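Long-range contacts in alcohol dehydrogenase superfamily protein (Novosphingobium aromaticivorans, PDB 3GAZ), which probably acts as an NADP-dependent oxidoreductase of the medium-chain dehydrogenase/reductase superfamily: residues 41-52 and 59-70; 225-233 and 242-253. All blocks are in the same frame, centred on the assembly; numbering follows the deposited sequence.

Interaction 1: 41-52 and 59-70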
loop_
_atom_site.group_PDB
_atom_site.type_symbol
_atom_site.label_atom_id
_atom_site.label_comp_id
_atom_site.label_asym_id
_atom_site.label_seq_id
_atom_site.Cartn_x
_atom_site.Cartn_y
_atom_site.Cartn_z
ATOM N N ALA A 41 -4.119 22.007 6.576
ATOM C CA ALA A 41 -5.301 21.841 5.739
ATOM C C ALA A 41 -5.192 20.541 4.945
ATOM O O ALA A 41 -4.128 20.213 4.407
ATOM C CB ALA A 41 -5.454 23.029 4.788
ATOM N N SER A 42 -6.300 19.805 4.889
ATOM C CA SER A 42 -6.369 18.534 4.178
ATOM C C SER A 42 -7.372 18.679 3.028
ATOM O O SER A 42 -8.538 19.012 3.250
ATOM C CB SER A 42 -6.816 17.427 5.145
ATOM O OG SER A 42 -6.952 16.168 4.499
ATOM N N GLY A 43 -6.913 18.439 1.805
ATOM C CA GLY A 43 -7.788 18.560 0.650
ATOM C C GLY A 43 -8.528 17.268 0.367
ATOM O O GLY A 43 -7.914 16.207 0.288
ATOM N N THR A 44 -9.848 17.354 0.208
ATOM C CA THR A 44 -10.653 16.169 -0.057
ATOM C C THR A 44 -10.767 15.864 -1.542
ATOM O O THR A 44 -10.491 16.709 -2.390
ATOM C CB THR A 44 -12.098 16.317 0.493
ATOM O OG1 THR A 44 -12.808 17.294 -0.282
ATOM C CG2 THR A 44 -12.079 16.750 1.955
ATOM N N ASN A 45 -11.164 14.635 -1.847
ATOM C CA ASN A 45 -11.367 14.211 -3.226
ATOM C C ASN A 45 -12.416 13.109 -3.223
ATOM O O ASN A 45 -12.490 12.315 -2.285
ATOM C CB ASN A 45 -10.064 13.691 -3.852
ATOM C CG ASN A 45 -9.054 14.802 -4.123
ATOM O OD1 ASN A 45 -8.058 14.941 -3.410
ATOM N ND2 ASN A 45 -9.310 15.598 -5.155
ATOM N N PRO A 46 -13.255 13.057 -4.267
ATOM C CA PRO A 46 -14.300 12.037 -4.365
ATOM C C PRO A 46 -13.791 10.617 -4.106
ATOM O O PRO A 46 -14.476 9.820 -3.465
ATOM C CB PRO A 46 -14.815 12.212 -5.791
ATOM C CG PRO A 46 -14.651 13.684 -6.019
ATOM C CD PRO A 46 -13.271 13.937 -5.448
ATOM N N LEU A 47 -12.592 10.300 -4.597
ATOM C CA LEU A 47 -12.039 8.958 -4.404
ATOM C C LEU A 47 -12.003 8.538 -2.933
ATOM O O LEU A 47 -12.216 7.370 -2.617
ATOM C CB LEU A 47 -10.627 8.856 -4.993
ATOM C CG LEU A 47 -10.008 7.454 -4.962
ATOM C CD1 LEU A 47 -10.847 6.514 -5.822
ATOM C CD2 LEU A 47 -8.568 7.501 -5.472
ATOM N N ASP A 48 -11.735 9.488 -2.037
ATOM C CA ASP A 48 -11.682 9.193 -0.603
ATOM C C ASP A 48 -12.974 8.516 -0.134
ATOM O O ASP A 48 -12.944 7.583 0.674
ATOM C CB ASP A 48 -11.475 10.477 0.220
ATOM C CG ASP A 48 -10.213 11.243 -0.172
ATOM O OD1 ASP A 48 -9.248 10.621 -0.655
ATOM O OD2 ASP A 48 -10.182 12.474 0.021
ATOM N N ALA A 49 -14.106 9.000 -0.641
ATOM C CA ALA A 49 -15.405 8.448 -0.275
ATOM C C ALA A 49 -15.565 7.040 -0.828
ATOM O O ALA A 49 -16.147 6.176 -0.179
ATOM C CB ALA A 49 -16.528 9.350 -0.788
ATOM N N LYS A 50 -15.050 6.809 -2.031
ATOM C CA LYS A 50 -15.140 5.487 -2.627
ATOM C C LYS A 50 -14.318 4.529 -1.771
ATOM O O LYS A 50 -14.705 3.376 -1.560
ATOM C CB LYS A 50 -14.609 5.501 -4.061
ATOM C CG LYS A 50 -14.706 4.144 -4.738
ATOM C CD LYS A 50 -14.034 4.132 -6.107
ATOM C CE LYS A 50 -15.028 4.316 -7.238
ATOM N NZ LYS A 50 -14.373 4.066 -8.557
ATOM N N ILE A 51 -13.184 5.015 -1.272
ATOM C CA ILE A 51 -12.320 4.207 -0.422
ATOM C C ILE A 51 -13.000 3.947 0.927
ATOM O O ILE A 51 -12.904 2.850 1.482
ATOM C CB ILE A 51 -10.952 4.910 -0.184
ATOM C CG1 ILE A 51 -10.135 4.908 -1.481
ATOM C CG2 ILE A 51 -10.178 4.193 0.920
ATOM C CD1 ILE A 51 -8.914 5.823 -1.444
ATOM N N ARG A 52 -13.686 4.960 1.450
ATOM C CA ARG A 52 -14.387 4.837 2.726
ATOM C C ARG A 52 -15.447 3.744 2.629
ATOM O O ARG A 52 -15.672 2.991 3.578
ATOM C CB ARG A 52 -15.059 6.164 3.086
ATOM C CG ARG A 52 -15.861 6.131 4.372
ATOM C CD ARG A 52 -16.663 7.411 4.536
ATOM N NE ARG A 52 -17.355 7.467 5.818
ATOM C CZ ARG A 52 -18.307 8.348 6.114
ATOM N NH1 ARG A 52 -18.684 9.247 5.214
ATOM N NH2 ARG A 52 -18.881 8.334 7.310
ATOM N N ALA A 59 -7.372 1.907 -5.641
ATOM C CA ALA A 59 -6.694 2.735 -4.647
ATOM C C ALA A 59 -5.801 1.929 -3.711
ATOM O O ALA A 59 -4.888 2.474 -3.093
ATOM C CB ALA A 59 -7.721 3.525 -3.835
ATOM N N GLN A 60 -6.066 0.631 -3.609
ATOM C CA GLN A 60 -5.277 -0.239 -2.747
ATOM C C GLN A 60 -5.122 0.374 -1.353
ATOM O O GLN A 60 -4.019 0.445 -0.806
ATOM C CB GLN A 60 -3.901 -0.491 -3.379
ATOM C CG GLN A 60 -3.990 -1.086 -4.784
ATOM C CD GLN A 60 -2.637 -1.343 -5.433
ATOM O OE1 GLN A 60 -2.564 -1.617 -6.626
ATOM N NE2 GLN A 60 -1.564 -1.258 -4.651
ATOM N N GLN A 61 -6.241 0.813 -0.785
ATOM C CA GLN A 61 -6.250 1.412 0.546
ATOM C C GLN A 61 -7.257 0.677 1.436
ATOM O O GLN A 61 -8.368 1.165 1.680
ATOM C CB GLN A 61 -6.628 2.896 0.467
ATOM C CG GLN A 61 -6.503 3.639 1.797
ATOM C CD GLN A 61 -5.069 4.059 2.101
ATOM O OE1 GLN A 61 -4.119 3.427 1.648
ATOM N NE2 GLN A 61 -4.912 5.124 2.884
ATOM N N PRO A 62 -6.885 -0.517 1.926
ATOM C CA PRO A 62 -7.800 -1.269 2.787
ATOM C C PRO A 62 -7.965 -0.594 4.147
ATOM O O PRO A 62 -7.104 0.175 4.580
ATOM C CB PRO A 62 -7.130 -2.635 2.889
ATOM C CG PRO A 62 -5.660 -2.283 2.831
ATOM C CD PRO A 62 -5.621 -1.248 1.723
ATOM N N LEU A 63 -9.083 -0.882 4.806
ATOM C CA LEU A 63 -9.380 -0.312 6.114
ATOM C C LEU A 63 -9.004 -1.325 7.199
ATOM O O LEU A 63 -8.915 -2.525 6.933
ATOM C CB LEU A 63 -10.872 0.014 6.198
ATOM C CG LEU A 63 -11.402 0.864 5.037
ATOM C CD1 LEU A 63 -12.915 1.006 5.146
ATOM C CD2 LEU A 63 -10.723 2.230 5.049
ATOM N N PRO A 64 -8.789 -0.858 8.438
ATOM C CA PRO A 64 -8.880 0.538 8.875
ATOM C C PRO A 64 -7.766 1.387 8.281
ATOM O O PRO A 64 -6.703 0.873 7.930
ATOM C CB PRO A 64 -8.767 0.425 10.389
ATOM C CG PRO A 64 -7.818 -0.727 10.544
ATOM C CD PRO A 64 -8.372 -1.726 9.554
ATOM N N ALA A 65 -8.007 2.689 8.174
ATOM C CA ALA A 65 -6.992 3.572 7.623
ATOM C C ALA A 65 -7.350 5.044 7.760
ATOM O O ALA A 65 -8.506 5.406 7.971
ATOM C CB ALA A 65 -6.755 3.229 6.144
ATOM N N ILE A 66 -6.327 5.885 7.657
ATOM C CA ILE A 66 -6.495 7.326 7.707
ATOM C C ILE A 66 -6.572 7.713 6.240
ATOM O O ILE A 66 -5.657 7.406 5.467
ATOM C CB ILE A 66 -5.279 8.002 8.370
ATOM C CG1 ILE A 66 -5.220 7.613 9.853
ATOM C CG2 ILE A 66 -5.364 9.508 8.198
ATOM C CD1 ILE A 66 -3.917 7.965 10.542
ATOM N N LEU A 67 -7.665 8.362 5.847
ATOM C CA LEU A 67 -7.851 8.753 4.452
ATOM C C LEU A 67 -7.453 10.205 4.176
ATOM O O LEU A 67 -7.003 10.914 5.074
ATOM C CB LEU A 67 -9.305 8.497 4.038
ATOM C CG LEU A 67 -9.815 7.098 4.410
ATOM C CD1 LEU A 67 -11.193 6.863 3.786
ATOM C CD2 LEU A 67 -8.823 6.045 3.929
ATOM N N GLY A 68 -7.614 10.638 2.926
ATOM C CA GLY A 68 -7.241 11.993 2.546
ATOM C C GLY A 68 -5.939 11.909 1.773
ATOM O O GLY A 68 -4.977 11.324 2.263
HETATM N N MSE A 69 -5.894 12.498 0.582
HETATM C CA MSE A 69 -4.702 12.420 -0.257
HETATM C C MSE A 69 -3.871 13.702 -0.371
HETATM O O MSE A 69 -2.646 13.638 -0.519
HETATM C CB MSE A 69 -5.113 11.955 -1.664
HETATM C CG MSE A 69 -5.993 10.707 -1.676
HETATM SE SE MSE A 69 -6.645 10.293 -3.333
HETATM C CE MSE A 69 -8.130 11.035 -3.293
ATOM N N ASP A 70 -4.536 14.854 -0.317
ATOM C CA ASP A 70 -3.865 16.152 -0.441
ATOM C C ASP A 70 -3.628 16.849 0.899
ATOM O O ASP A 70 -4.429 16.725 1.828
ATOM C CB ASP A 70 -4.692 17.115 -1.302
ATOM C CG ASP A 70 -4.793 16.688 -2.761
ATOM O OD1 ASP A 70 -3.770 16.252 -3.333
ATOM O OD2 ASP A 70 -5.898 16.819 -3.343
HETATM O O HOH W 1 -8.013 13.705 -0.846
HETATM O O HOH W 2 -8.182 18.362 -2.418
HETATM O O HOH W 3 -7.853 8.636 0.842
HETATM O O HOH W 4 -11.186 0.796 1.391
#
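I51 reaches from helix 46-52 into the returning loop, and each of its branches finds a carbon surface there. From CB, CG1 leads to the methyl of A59, 3.6 Å from A59 CB, and the terminal CD1 presses on the same small side chain, where a single methyl lets CD1 come as close as 3.5 Å to A59 CB. With CG1 beside the backbone N (chi1 -70°), the other branch, CG2, is turned toward the loop, 3.8 Å from L67 CD2 and against Q61 CB. A beta-branched residue suits this spot because it fills both directions at once. L67 CD1 meanwhile lies against the last helical turn, 3.6 Å from D48 O. In the GroES-like fold of the catalytic domain this loop carries the chain from the helix back into the sheet, where G43 N donates to D70 O (3.0 Å) as strands 41-43 and 70-78 pair antiparallel. D48 is tied to the 68-69 backbone of the returning loop through water: OD1 accepts a hydrogen bond from water 3, which accepts from G68 N, while OD2 meets water 1 at 2.6 Å, the N45 backbone N and the hydroxyl of Y315. Were D48 cut back to alanine, waters 1 and 3, the N45 amide and Y315 would probably lose the carboxylate they share. G68 has backbone angles that any side chain would strain against the preceding carbonyl. Next to it, M69 N donates to water 1 at 2.8 Å.

Interaction 2: 225-233 and 242-253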
loop_
_atom_site.group_PDB
_atom_site.type_symbol
_atom_site.label_atom_id
_atom_site.label_comp_id
_atom_site.label_asym_id
_atom_site.label_seq_id
_atom_site.Cartn_x
_atom_site.Cartn_y
_atom_site.Cartn_z
ATOM N N GLY A 225 -15.673 11.132 -17.907
ATOM C CA GLY A 225 -15.727 9.722 -18.250
ATOM C C GLY A 225 -17.069 9.251 -18.780
ATOM O O GLY A 225 -17.956 10.056 -19.072
ATOM N N GLY A 226 -17.212 7.935 -18.903
ATOM C CA GLY A 226 -18.451 7.365 -19.397
ATOM C C GLY A 226 -18.859 7.929 -20.744
ATOM O O GLY A 226 -18.052 7.965 -21.666
ATOM N N PRO A 227 -20.116 8.373 -20.889
ATOM C CA PRO A 227 -20.607 8.936 -22.153
ATOM C C PRO A 227 -19.853 10.195 -22.574
ATOM O O PRO A 227 -19.767 10.510 -23.761
ATOM C CB PRO A 227 -22.076 9.230 -21.855
ATOM C CG PRO A 227 -22.428 8.193 -20.818
ATOM C CD PRO A 227 -21.215 8.229 -19.917
ATOM N N VAL A 228 -19.312 10.919 -21.600
ATOM C CA VAL A 228 -18.580 12.144 -21.901
ATOM C C VAL A 228 -17.318 11.830 -22.710
ATOM O O VAL A 228 -16.860 12.652 -23.510
ATOM C CB VAL A 228 -18.190 12.901 -20.603
ATOM C CG1 VAL A 228 -17.469 14.190 -20.951
ATOM C CG2 VAL A 228 -19.449 13.204 -19.779
ATOM N N LEU A 229 -16.755 10.643 -22.500
ATOM C CA LEU A 229 -15.557 10.255 -23.240
ATOM C C LEU A 229 -15.939 10.012 -24.698
ATOM O O LEU A 229 -15.203 10.381 -25.620
ATOM C CB LEU A 229 -14.931 8.995 -22.636
ATOM C CG LEU A 229 -13.700 8.467 -23.378
ATOM C CD1 LEU A 229 -12.683 9.589 -23.555
ATOM C CD2 LEU A 229 -13.096 7.307 -22.598
ATOM N N ASP A 230 -17.097 9.393 -24.910
ATOM C CA ASP A 230 -17.569 9.140 -26.270
ATOM C C ASP A 230 -17.793 10.483 -26.967
ATOM O O ASP A 230 -17.465 10.653 -28.137
ATOM C CB ASP A 230 -18.879 8.346 -26.250
ATOM C CG ASP A 230 -18.722 6.979 -25.616
ATOM O OD1 ASP A 230 -17.846 6.212 -26.064
ATOM O OD2 ASP A 230 -19.478 6.673 -24.670
ATOM N N ALA A 231 -18.358 11.441 -26.238
ATOM C CA ALA A 231 -18.609 12.764 -26.795
ATOM C C ALA A 231 -17.280 13.425 -27.157
ATOM O O ALA A 231 -17.189 14.174 -28.127
ATOM C CB ALA A 231 -19.377 13.622 -25.785
ATOM N N SER A 232 -16.248 13.132 -26.370
ATOM C CA SER A 232 -14.923 13.690 -26.608
ATOM C C SER A 232 -14.358 13.155 -27.922
ATOM O O SER A 232 -13.703 13.882 -28.669
ATOM C CB SER A 232 -13.984 13.330 -25.452
ATOM O OG SER A 232 -14.463 13.869 -24.227
ATOM N N PHE A 233 -14.603 11.877 -28.195
ATOM C CA PHE A 233 -14.126 11.273 -29.434
ATOM C C PHE A 233 -14.832 11.969 -30.594
ATOM O O PHE A 233 -14.288 12.088 -31.688
ATOM C CB PHE A 233 -14.455 9.775 -29.480
ATOM C CG PHE A 233 -13.653 8.925 -28.519
ATOM C CD1 PHE A 233 -12.522 9.422 -27.881
ATOM C CD2 PHE A 233 -14.000 7.593 -28.315
ATOM C CE1 PHE A 233 -11.748 8.603 -27.047
ATOM C CE2 PHE A 233 -13.233 6.767 -27.484
ATOM C CZ PHE A 233 -12.103 7.274 -26.856
ATOM N N VAL A 242 -7.180 12.941 -27.645
ATOM C CA VAL A 242 -8.161 12.944 -26.566
ATOM C C VAL A 242 -7.533 12.287 -25.334
ATOM O O VAL A 242 -6.922 11.228 -25.441
ATOM C CB VAL A 242 -9.432 12.149 -26.961
ATOM C CG1 VAL A 242 -10.371 12.022 -25.759
ATOM C CG2 VAL A 242 -10.150 12.854 -28.120
ATOM N N VAL A 243 -7.650 12.926 -24.176
ATOM C CA VAL A 243 -7.107 12.334 -22.954
ATOM C C VAL A 243 -8.223 12.262 -21.914
ATOM O O VAL A 243 -9.156 13.069 -21.929
ATOM C CB VAL A 243 -5.913 13.153 -22.382
ATOM C CG1 VAL A 243 -4.835 13.323 -23.448
ATOM C CG2 VAL A 243 -6.387 14.510 -21.885
ATOM N N SER A 244 -8.136 11.283 -21.023
ATOM C CA SER A 244 -9.142 11.127 -19.982
ATOM C C SER A 244 -8.512 10.626 -18.698
ATOM O O SER A 244 -7.529 9.884 -18.728
ATOM C CB SER A 244 -10.226 10.137 -20.424
ATOM O OG SER A 244 -11.124 9.865 -19.358
ATOM N N CYS A 245 -9.077 11.043 -17.570
ATOM C CA CYS A 245 -8.588 10.603 -16.273
ATOM C C CYS A 245 -9.650 9.719 -15.616
ATOM O O CYS A 245 -9.594 9.437 -14.424
ATOM C CB CYS A 245 -8.247 11.807 -15.383
ATOM S SG CYS A 245 -9.577 12.999 -15.134
ATOM N N LEU A 246 -10.618 9.283 -16.420
ATOM C CA LEU A 246 -11.696 8.410 -15.959
ATOM C C LEU A 246 -12.103 7.457 -17.076
ATOM O O LEU A 246 -13.276 7.104 -17.195
ATOM C CB LEU A 246 -12.923 9.224 -15.527
ATOM C CG LEU A 246 -12.954 9.795 -14.109
ATOM C CD1 LEU A 246 -14.190 10.660 -13.930
ATOM C CD2 LEU A 246 -12.933 8.660 -13.090
ATOM N N GLY A 247 -11.134 7.052 -17.894
ATOM C CA GLY A 247 -11.422 6.152 -19.001
ATOM C C GLY A 247 -11.283 4.689 -18.630
ATOM O O GLY A 247 -10.409 3.988 -19.140
ATOM N N TRP A 248 -12.163 4.224 -17.749
ATOM C CA TRP A 248 -12.127 2.842 -17.286
ATOM C C TRP A 248 -13.135 1.932 -17.971
ATOM O O TRP A 248 -12.946 0.718 -18.017
ATOM C CB TRP A 248 -12.365 2.796 -15.775
ATOM C CG TRP A 248 -11.447 3.685 -15.007
ATOM C CD1 TRP A 248 -11.725 4.929 -14.517
ATOM C CD2 TRP A 248 -10.083 3.417 -14.676
ATOM N NE1 TRP A 248 -10.615 5.454 -13.899
ATOM C CE2 TRP A 248 -9.590 4.545 -13.983
ATOM C CE3 TRP A 248 -9.224 2.331 -14.898
ATOM C CZ2 TRP A 248 -8.277 4.623 -13.511
ATOM C CZ3 TRP A 248 -7.917 2.406 -14.428
ATOM C CH2 TRP A 248 -7.458 3.546 -13.742
ATOM N N GLY A 249 -14.200 2.517 -18.506
ATOM C CA GLY A 249 -15.225 1.717 -19.154
ATOM C C GLY A 249 -14.912 1.226 -20.554
ATOM O O GLY A 249 -13.804 1.399 -21.063
ATOM N N THR A 250 -15.909 0.601 -21.173
ATOM C CA THR A 250 -15.787 0.077 -22.525
ATOM C C THR A 250 -16.333 1.116 -23.502
ATOM O O THR A 250 -17.408 1.676 -23.286
ATOM C CB THR A 250 -16.575 -1.248 -22.678
ATOM O OG1 THR A 250 -16.571 -1.658 -24.050
ATOM C CG2 THR A 250 -18.007 -1.076 -22.209
ATOM N N HIS A 251 -15.588 1.383 -24.567
ATOM C CA HIS A 251 -16.026 2.372 -25.539
ATOM C C HIS A 251 -15.842 1.947 -26.987
ATOM O O HIS A 251 -14.982 1.128 -27.306
ATOM C CB HIS A 251 -15.288 3.697 -25.315
ATOM C CG HIS A 251 -15.595 4.346 -24.002
ATOM N ND1 HIS A 251 -14.966 3.988 -22.828
ATOM C CD2 HIS A 251 -16.481 5.315 -23.674
ATOM C CE1 HIS A 251 -15.452 4.709 -21.835
ATOM N NE2 HIS A 251 -16.373 5.522 -22.322
ATOM N N LYS A 252 -16.673 2.507 -27.860
ATOM C CA LYS A 252 -16.591 2.226 -29.286
ATOM C C LYS A 252 -15.426 3.066 -29.798
ATOM O O LYS A 252 -15.432 4.288 -29.663
ATOM C CB LYS A 252 -17.887 2.646 -29.980
ATOM C CG LYS A 252 -17.821 2.631 -31.493
ATOM C CD LYS A 252 -17.478 1.251 -32.036
ATOM C CE LYS A 252 -18.054 1.086 -33.428
ATOM N NZ LYS A 252 -19.528 1.312 -33.423
ATOM N N LEU A 253 -14.430 2.411 -30.384
ATOM C CA LEU A 253 -13.250 3.119 -30.870
ATOM C C LEU A 253 -13.303 3.602 -32.318
ATOM O O LEU A 253 -12.414 4.326 -32.759
ATOM C CB LEU A 253 -12.010 2.241 -30.666
ATOM C CG LEU A 253 -11.778 1.769 -29.225
ATOM C CD1 LEU A 253 -10.418 1.076 -29.115
ATOM C CD2 LEU A 253 -11.836 2.966 -28.286
HETATM O O HOH W 5 -19.147 3.733 -26.802
HETATM O O HOH W 6 -17.094 6.161 -28.707
#
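L229 lays its CD2 methyl over one face of the H251 imidazole, 3.7 Å from the ring centroid and 15° off the normal, a CH-pi contact at the heart of the tight part. The same ring is fixed at its edge: H251 NE2 donates to G226 O over 3.0 Å, with that oxygen close to the ring plane. G226 is the N-cap of helix 227-235, and its carbonyl also accepts from L229 N, the two donors arriving from opposite faces of the carbonyl. L229 has CG anti to its own N (chi1 177°), which lets the fork open across the strand, CD1 touching V242 CG1 at 4.0 Å and S244 CB. V242 CG1 in turn meets the rim of the F233 ring, 3.9 Å from CE1; a slim beta-branched valine suits a strand facing a helix. Glycine suits G225, because its positive phi favours it and a CB would clash with L246 O.

The opposite character appears toward K252, whose side chain is exposed. There D230 is linked to the K252 backbone through two waters: OD1 accepts from water 5, which accepts from K252 N, and from water 6, which also donates to K252 O at 2.7 Å. Helix 227-233 runs almost antiparallel to strand 242-244, the second half of the beta-alpha-beta crossover, typical of a Rossmann-type domain, in which helix 227-235 links parallel strands 217-222 and 240-244.

After strands 7-13, 20-26 and 34-39 the chain runs into strand 41-43 and helix 46-52, and interaction 1 closes the short connection that returns it to strand 70-78, within the GroES-like part. Only much later, after strand 217-222 of the parallel sheet, does interaction 2 fold residues 242-253 back over the helix that precedes them. The two are in series, neither nesting nor crossing, and their centres lie 25 Å apart, with nearest atoms about 7 Å from each other. The lobes nevertheless meet nearby: W248, in the loop of interaction 2, stacks on H58, which lies in the connection between the two segments of interaction 1.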